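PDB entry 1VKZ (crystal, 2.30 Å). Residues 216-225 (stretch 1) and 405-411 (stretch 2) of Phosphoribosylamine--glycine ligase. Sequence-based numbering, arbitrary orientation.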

ATOM      1  N   ASP A 216      -8.787  -5.828  -1.908  1.00 53.22           N
ATOM      2  CA  ASP A 216      -9.056  -4.458  -1.501  1.00 54.31           C
ATOM      3  C   ASP A 216     -10.223  -3.825  -2.306  1.00 50.45           C
ATOM      4  O   ASP A 216     -10.663  -4.336  -3.345  1.00 48.80           O
ATOM      5  N   TYR A 217     -10.727  -2.721  -1.762  1.00 47.61           N
ATOM      6  CA  TYR A 217     -11.854  -2.024  -2.288  1.00 43.69           C
ATOM      7  C   TYR A 217     -11.406  -0.588  -2.500  1.00 46.06           C
ATOM      8  O   TYR A 217     -11.393   0.207  -1.565  1.00 48.82           O
ATOM      9  N   LYS A 218     -11.020  -0.267  -3.732  1.00 47.80           N
ATOM     10  CA  LYS A 218     -10.437   1.035  -4.088  1.00 49.62           C
ATOM     11  C   LYS A 218     -11.441   2.177  -4.226  1.00 48.12           C
ATOM     12  O   LYS A 218     -11.126   3.308  -3.893  1.00 51.02           O
ATOM     13  N   ARG A 219     -12.627   1.894  -4.742  1.00 45.04           N
ATOM     14  CA  ARG A 219     -13.643   2.921  -4.932  1.00 44.27           C
ATOM     15  C   ARG A 219     -14.308   3.300  -3.633  1.00 40.13           C
ATOM     16  O   ARG A 219     -14.372   2.510  -2.727  1.00 41.89           O
ATOM     17  N   LEU A 220     -14.808   4.523  -3.561  1.00 39.17           N
ATOM     18  CA  LEU A 220     -15.387   5.069  -2.339  1.00 39.76           C
ATOM     19  C   LEU A 220     -16.739   4.448  -1.992  1.00 41.27           C
ATOM     20  O   LEU A 220     -17.122   4.378  -0.830  1.00 38.58           O
HETATM   21  N   MSE A 221     -17.469   4.017  -3.017  1.00 45.43           N
HETATM   22  CA  MSE A 221     -18.867   3.668  -2.870  1.00 49.23           C
HETATM   23  C   MSE A 221     -19.192   2.270  -3.336  1.00 46.20           C
HETATM   24  O   MSE A 221     -18.487   1.680  -4.152  1.00 41.99           O
ATOM     25  N   ASP A 222     -20.320   1.784  -2.823  1.00 47.34           N
ATOM     26  CA  ASP A 222     -20.728   0.405  -2.966  1.00 47.53           C
ATOM     27  C   ASP A 222     -20.997   0.144  -4.416  1.00 48.13           C
ATOM     28  O   ASP A 222     -21.408   1.044  -5.133  1.00 51.42           O
ATOM     29  N   GLY A 223     -20.748  -1.081  -4.855  1.00 48.55           N
ATOM     30  CA  GLY A 223     -20.852  -1.408  -6.264  1.00 49.57           C
ATOM     31  C   GLY A 223     -19.742  -0.708  -7.028  1.00 49.88           C
ATOM     32  O   GLY A 223     -19.923  -0.334  -8.184  1.00 51.06           O
ATOM     33  N   ASP A 224     -18.604  -0.522  -6.357  1.00 49.33           N
ATOM     34  CA  ASP A 224     -17.433   0.163  -6.901  1.00 49.66           C
ATOM     35  C   ASP A 224     -17.739   1.393  -7.760  1.00 48.65           C
ATOM     36  O   ASP A 224     -17.283   1.532  -8.904  1.00 50.18           O
ATOM     37  N   ARG A 225     -18.512   2.292  -7.158  1.00 46.74           N
ATOM     38  CA  ARG A 225     -18.815   3.581  -7.729  1.00 45.81           C
ATOM     39  C   ARG A 225     -18.055   4.654  -6.979  1.00 42.46           C
ATOM     40  O   ARG A 225     -17.431   4.380  -5.957  1.00 41.85           O
ATOM     41  N   THR A 405     -18.342   7.787   7.067  1.00 45.05           N
ATOM     42  CA  THR A 405     -18.494   7.294   5.700  1.00 45.06           C
ATOM     43  C   THR A 405     -17.910   5.888   5.477  1.00 43.57           C
ATOM     44  O   THR A 405     -16.697   5.657   5.646  1.00 42.00           O
ATOM     45  N   TYR A 406     -18.762   4.960   5.064  1.00 39.43           N
ATOM     46  CA  TYR A 406     -18.307   3.623   4.825  1.00 42.07           C
ATOM     47  C   TYR A 406     -19.101   2.831   3.813  1.00 41.84           C
ATOM     48  O   TYR A 406     -20.200   3.202   3.451  1.00 44.46           O
ATOM     49  N   ARG A 407     -18.488   1.729   3.364  1.00 41.37           N
ATOM     50  CA  ARG A 407     -19.075   0.797   2.417  1.00 39.14           C
ATOM     51  C   ARG A 407     -19.624  -0.399   3.149  1.00 40.83           C
ATOM     52  O   ARG A 407     -18.898  -1.060   3.894  1.00 42.00           O
ATOM     53  N   ARG A 408     -20.894  -0.693   2.907  1.00 43.04           N
ATOM     54  CA  ARG A 408     -21.558  -1.872   3.484  1.00 45.02           C
ATOM     55  C   ARG A 408     -21.372  -3.069   2.564  1.00 43.69           C
ATOM     56  O   ARG A 408     -21.835  -4.169   2.851  1.00 42.08           O
ATOM     57  N   ASP A 409     -20.683  -2.785   1.467  1.00 43.43           N
ATOM     58  CA  ASP A 409     -20.239  -3.693   0.426  1.00 45.47           C
ATOM     59  C   ASP A 409     -19.245  -4.781   0.824  1.00 45.99           C
ATOM     60  O   ASP A 409     -19.146  -5.794   0.147  1.00 45.73           O
ATOM     61  N   ILE A 410     -18.467  -4.553   1.878  1.00 47.08           N
ATOM     62  CA  ILE A 410     -17.203  -5.257   2.034  1.00 49.35           C
ATOM     63  C   ILE A 410     -17.385  -6.741   2.313  1.00 49.29           C
ATOM     64  O   ILE A 410     -18.188  -7.108   3.143  1.00 50.65           O
ATOM     65  N   ALA A 411     -16.672  -7.580   1.554  1.00 48.60           N
ATOM     66  CA  ALA A 411     -16.546  -9.018   1.813  1.00 47.05           C
ATOM     67  C   ALA A 411     -17.861  -9.779   1.832  1.00 46.02           C
ATOM     68  O   ALA A 411     -18.808  -9.428   1.125  1.00 46.74           O
TER

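The two stretches, far apart in sequence, bury 531 Å² between them, with Arg-407, Tyr-217 and Asp-222 contributing most. Arg-407 leaves its backbone sideways, but its m, t, p conformation carries the guanidinium into stretch 1. There Arg-407 NH1 donates a hydrogen bond to Arg-219 O at 2.9 Å and forms a salt bridge with Asp-224 OD1 at 3.3 Å; a weak hydrogen bond from Arg-407 NH2 to Asp-224 OD2 (3.4 Å) makes this contact two-pronged. Within its own stretch, Arg-407 NH2 also forms a salt bridge with Asp-409 OD1 at 2.7 Å, though the hydrogen bond in it is weak, so the cation is shared between two carboxylates. The guanidinium lies between Tyr-217 CD2 over one face and Met-221 O over the other, while its NE is buried without a polar partner.

Tyr-217 (chi1 m) points toward stretch 2. Ile-410 covers one face of the Tyr-217 ring, with Ile-410 CG1 4.3 Å from the ring centroid in a CH-pi contact, and beyond the ring Tyr-217 OH accepts a hydrogen bond from Ala-411 N at 2.8 Å.

Asp-222, also m, starts sideways but brings its carboxylate to the backbone of stretch 2, where Asp-222 OD2 accepts a weak hydrogen bond from Arg-408 N (2.9 Å). Asp-409, directed toward stretch 1 with chi1 between wells at -149°, returns the connection: Asp-409 OD2 accepts a hydrogen bond from Gly-223 N at 3.2 Å.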

ATOM      1  CB  ASP A 216      -7.767  -3.615  -1.520  1.00 58.12           C
ATOM      2  CG  ASP A 216      -6.879  -3.904  -2.733  1.00 65.41           C
ATOM      3  OD1 ASP A 216      -7.253  -3.493  -3.862  1.00 70.62           O
ATOM      4  OD2 ASP A 216      -5.789  -4.520  -2.636  1.00 74.44           O
ATOM      5  CB  TYR A 217     -12.994  -2.125  -1.281  1.00 44.62           C
ATOM      6  CG  TYR A 217     -13.601  -3.512  -1.180  1.00 40.73           C
ATOM      7  CD1 TYR A 217     -12.952  -4.516  -0.493  1.00 42.74           C
ATOM      8  CD2 TYR A 217     -14.828  -3.818  -1.788  1.00 49.24           C
ATOM      9  CE1 TYR A 217     -13.486  -5.778  -0.383  1.00 40.54           C
ATOM     10  CE2 TYR A 217     -15.375  -5.105  -1.700  1.00 46.18           C
ATOM     11  CZ  TYR A 217     -14.685  -6.074  -0.988  1.00 40.58           C
ATOM     12  OH  TYR A 217     -15.186  -7.344  -0.862  1.00 37.56           O
ATOM     13  CB  LYS A 218      -9.652   0.898  -5.400  1.00 51.64           C
ATOM     14  CG  LYS A 218      -8.195   0.398  -5.213  1.00 56.11           C
ATOM     15  CD  LYS A 218      -7.237   1.565  -4.895  1.00 61.13           C
ATOM     16  CE  LYS A 218      -7.125   2.623  -6.068  1.00 65.58           C
ATOM     17  NZ  LYS A 218      -6.677   2.078  -7.410  1.00 61.06           N
ATOM     18  CB  ARG A 219     -14.712   2.452  -5.927  1.00 45.80           C
ATOM     19  CG  ARG A 219     -14.218   2.319  -7.356  1.00 47.56           C
ATOM     20  CD  ARG A 219     -13.988   3.635  -8.024  1.00 52.91           C
ATOM     21  NE  ARG A 219     -13.553   3.480  -9.406  1.00 58.39           N
ATOM     22  CZ  ARG A 219     -13.194   4.486 -10.200  1.00 58.97           C
ATOM     23  NH1 ARG A 219     -13.214   5.745  -9.763  1.00 58.74           N
ATOM     24  NH2 ARG A 219     -12.806   4.230 -11.442  1.00 60.00           N
ATOM     25  CB  LEU A 220     -15.578   6.566  -2.538  1.00 42.09           C
ATOM     26  CG  LEU A 220     -16.144   7.432  -1.409  1.00 39.19           C
ATOM     27  CD1 LEU A 220     -15.136   7.577  -0.270  1.00 38.57           C
ATOM     28  CD2 LEU A 220     -16.525   8.762  -2.008  1.00 39.95           C
HETATM   29  CB  MSE A 221     -19.725   4.655  -3.648  1.00 50.07           C
HETATM   30  CG  MSE A 221     -19.332   6.095  -3.443  1.00 53.61           C
HETATM   31 SE   MSE A 221     -20.659   7.217  -4.235  1.00 67.17          SE
HETATM   32  CE  MSE A 221     -20.191   8.967  -3.318  1.00 66.63           C
ATOM     33  CB  ASP A 222     -21.985   0.119  -2.138  1.00 48.56           C
ATOM     34  CG  ASP A 222     -21.764   0.314  -0.641  1.00 47.98           C
ATOM     35  OD1 ASP A 222     -21.321   1.407  -0.223  1.00 46.65           O
ATOM     36  OD2 ASP A 222     -22.027  -0.569   0.192  1.00 51.50           O
ATOM     37  CB  ASP A 224     -16.498  -0.847  -7.571  1.00 50.70           C
ATOM     38  CG  ASP A 224     -15.657  -1.601  -6.539  1.00 58.67           C
ATOM     39  OD1 ASP A 224     -14.652  -1.029  -6.025  1.00 63.28           O
ATOM     40  OD2 ASP A 224     -15.951  -2.757  -6.153  1.00 67.14           O
ATOM     41  CB  ARG A 225     -20.313   3.868  -7.644  1.00 46.64           C
ATOM     42  CG  ARG A 225     -21.212   2.768  -8.209  1.00 48.05           C
ATOM     43  CD  ARG A 225     -22.636   3.198  -8.372  1.00 48.75           C
ATOM     44  NE  ARG A 225     -22.688   4.347  -9.274  1.00 55.18           N
ATOM     45  CZ  ARG A 225     -22.853   4.291 -10.595  1.00 49.52           C
ATOM     46  NH1 ARG A 225     -23.037   3.133 -11.228  1.00 48.69           N
ATOM     47  NH2 ARG A 225     -22.843   5.419 -11.290  1.00 51.58           N
ATOM     48  CB  THR A 405     -17.794   8.280   4.755  1.00 46.41           C
ATOM     49  OG1 THR A 405     -18.427   9.563   4.845  1.00 47.56           O
ATOM     50  CG2 THR A 405     -17.959   7.871   3.303  1.00 46.91           C
ATOM     51  CB  TYR A 406     -18.198   2.848   6.131  1.00 45.07           C
ATOM     52  CG  TYR A 406     -19.472   2.409   6.812  1.00 43.35           C
ATOM     53  CD1 TYR A 406     -20.080   3.215   7.750  1.00 53.66           C
ATOM     54  CD2 TYR A 406     -19.996   1.133   6.615  1.00 48.70           C
ATOM     55  CE1 TYR A 406     -21.215   2.787   8.434  1.00 57.43           C
ATOM     56  CE2 TYR A 406     -21.139   0.690   7.303  1.00 44.43           C
ATOM     57  CZ  TYR A 406     -21.730   1.523   8.212  1.00 51.46           C
ATOM     58  OH  TYR A 406     -22.849   1.144   8.916  1.00 55.60           O
ATOM     59  CB  ARG A 407     -18.024   0.268   1.456  1.00 38.23           C
ATOM     60  CG  ARG A 407     -17.486   1.277   0.505  1.00 37.60           C
ATOM     61  CD  ARG A 407     -16.480   0.693  -0.473  1.00 38.04           C
ATOM     62  NE  ARG A 407     -17.097  -0.240  -1.411  1.00 37.09           N
ATOM     63  CZ  ARG A 407     -16.565  -0.651  -2.552  1.00 33.68           C
ATOM     64  NH1 ARG A 407     -15.382  -0.213  -2.964  1.00 44.89           N
ATOM     65  NH2 ARG A 407     -17.228  -1.520  -3.293  1.00 39.39           N
ATOM     66  CB  ARG A 408     -23.043  -1.590   3.656  1.00 45.16           C
ATOM     67  CG  ARG A 408     -23.320  -0.393   4.535  1.00 50.55           C
ATOM     68  CD  ARG A 408     -24.406   0.502   4.019  1.00 62.47           C
ATOM     69  NE  ARG A 408     -25.122   1.129   5.121  1.00 68.45           N
ATOM     70  CZ  ARG A 408     -24.643   2.121   5.872  1.00 70.67           C
ATOM     71  NH1 ARG A 408     -23.420   2.628   5.667  1.00 63.68           N
ATOM     72  NH2 ARG A 408     -25.406   2.614   6.846  1.00 72.27           N
ATOM     73  CB  ASP A 409     -19.491  -2.814  -0.600  1.00 46.75           C
ATOM     74  CG  ASP A 409     -19.606  -3.323  -1.982  1.00 50.14           C
ATOM     75  OD1 ASP A 409     -18.577  -3.721  -2.573  1.00 54.48           O
ATOM     76  OD2 ASP A 409     -20.702  -3.362  -2.560  1.00 55.16           O
ATOM     77  CB  ILE A 410     -16.318  -4.509   3.099  1.00 49.14           C
ATOM     78  CG1 ILE A 410     -15.879  -3.173   2.491  1.00 50.71           C
ATOM     79  CG2 ILE A 410     -15.097  -5.307   3.501  1.00 50.08           C
ATOM     80  CD1 ILE A 410     -15.340  -2.197   3.469  1.00 54.87           C
ATOM     81  CB  ALA A 411     -15.779  -9.240   3.117  1.00 47.42           C
TER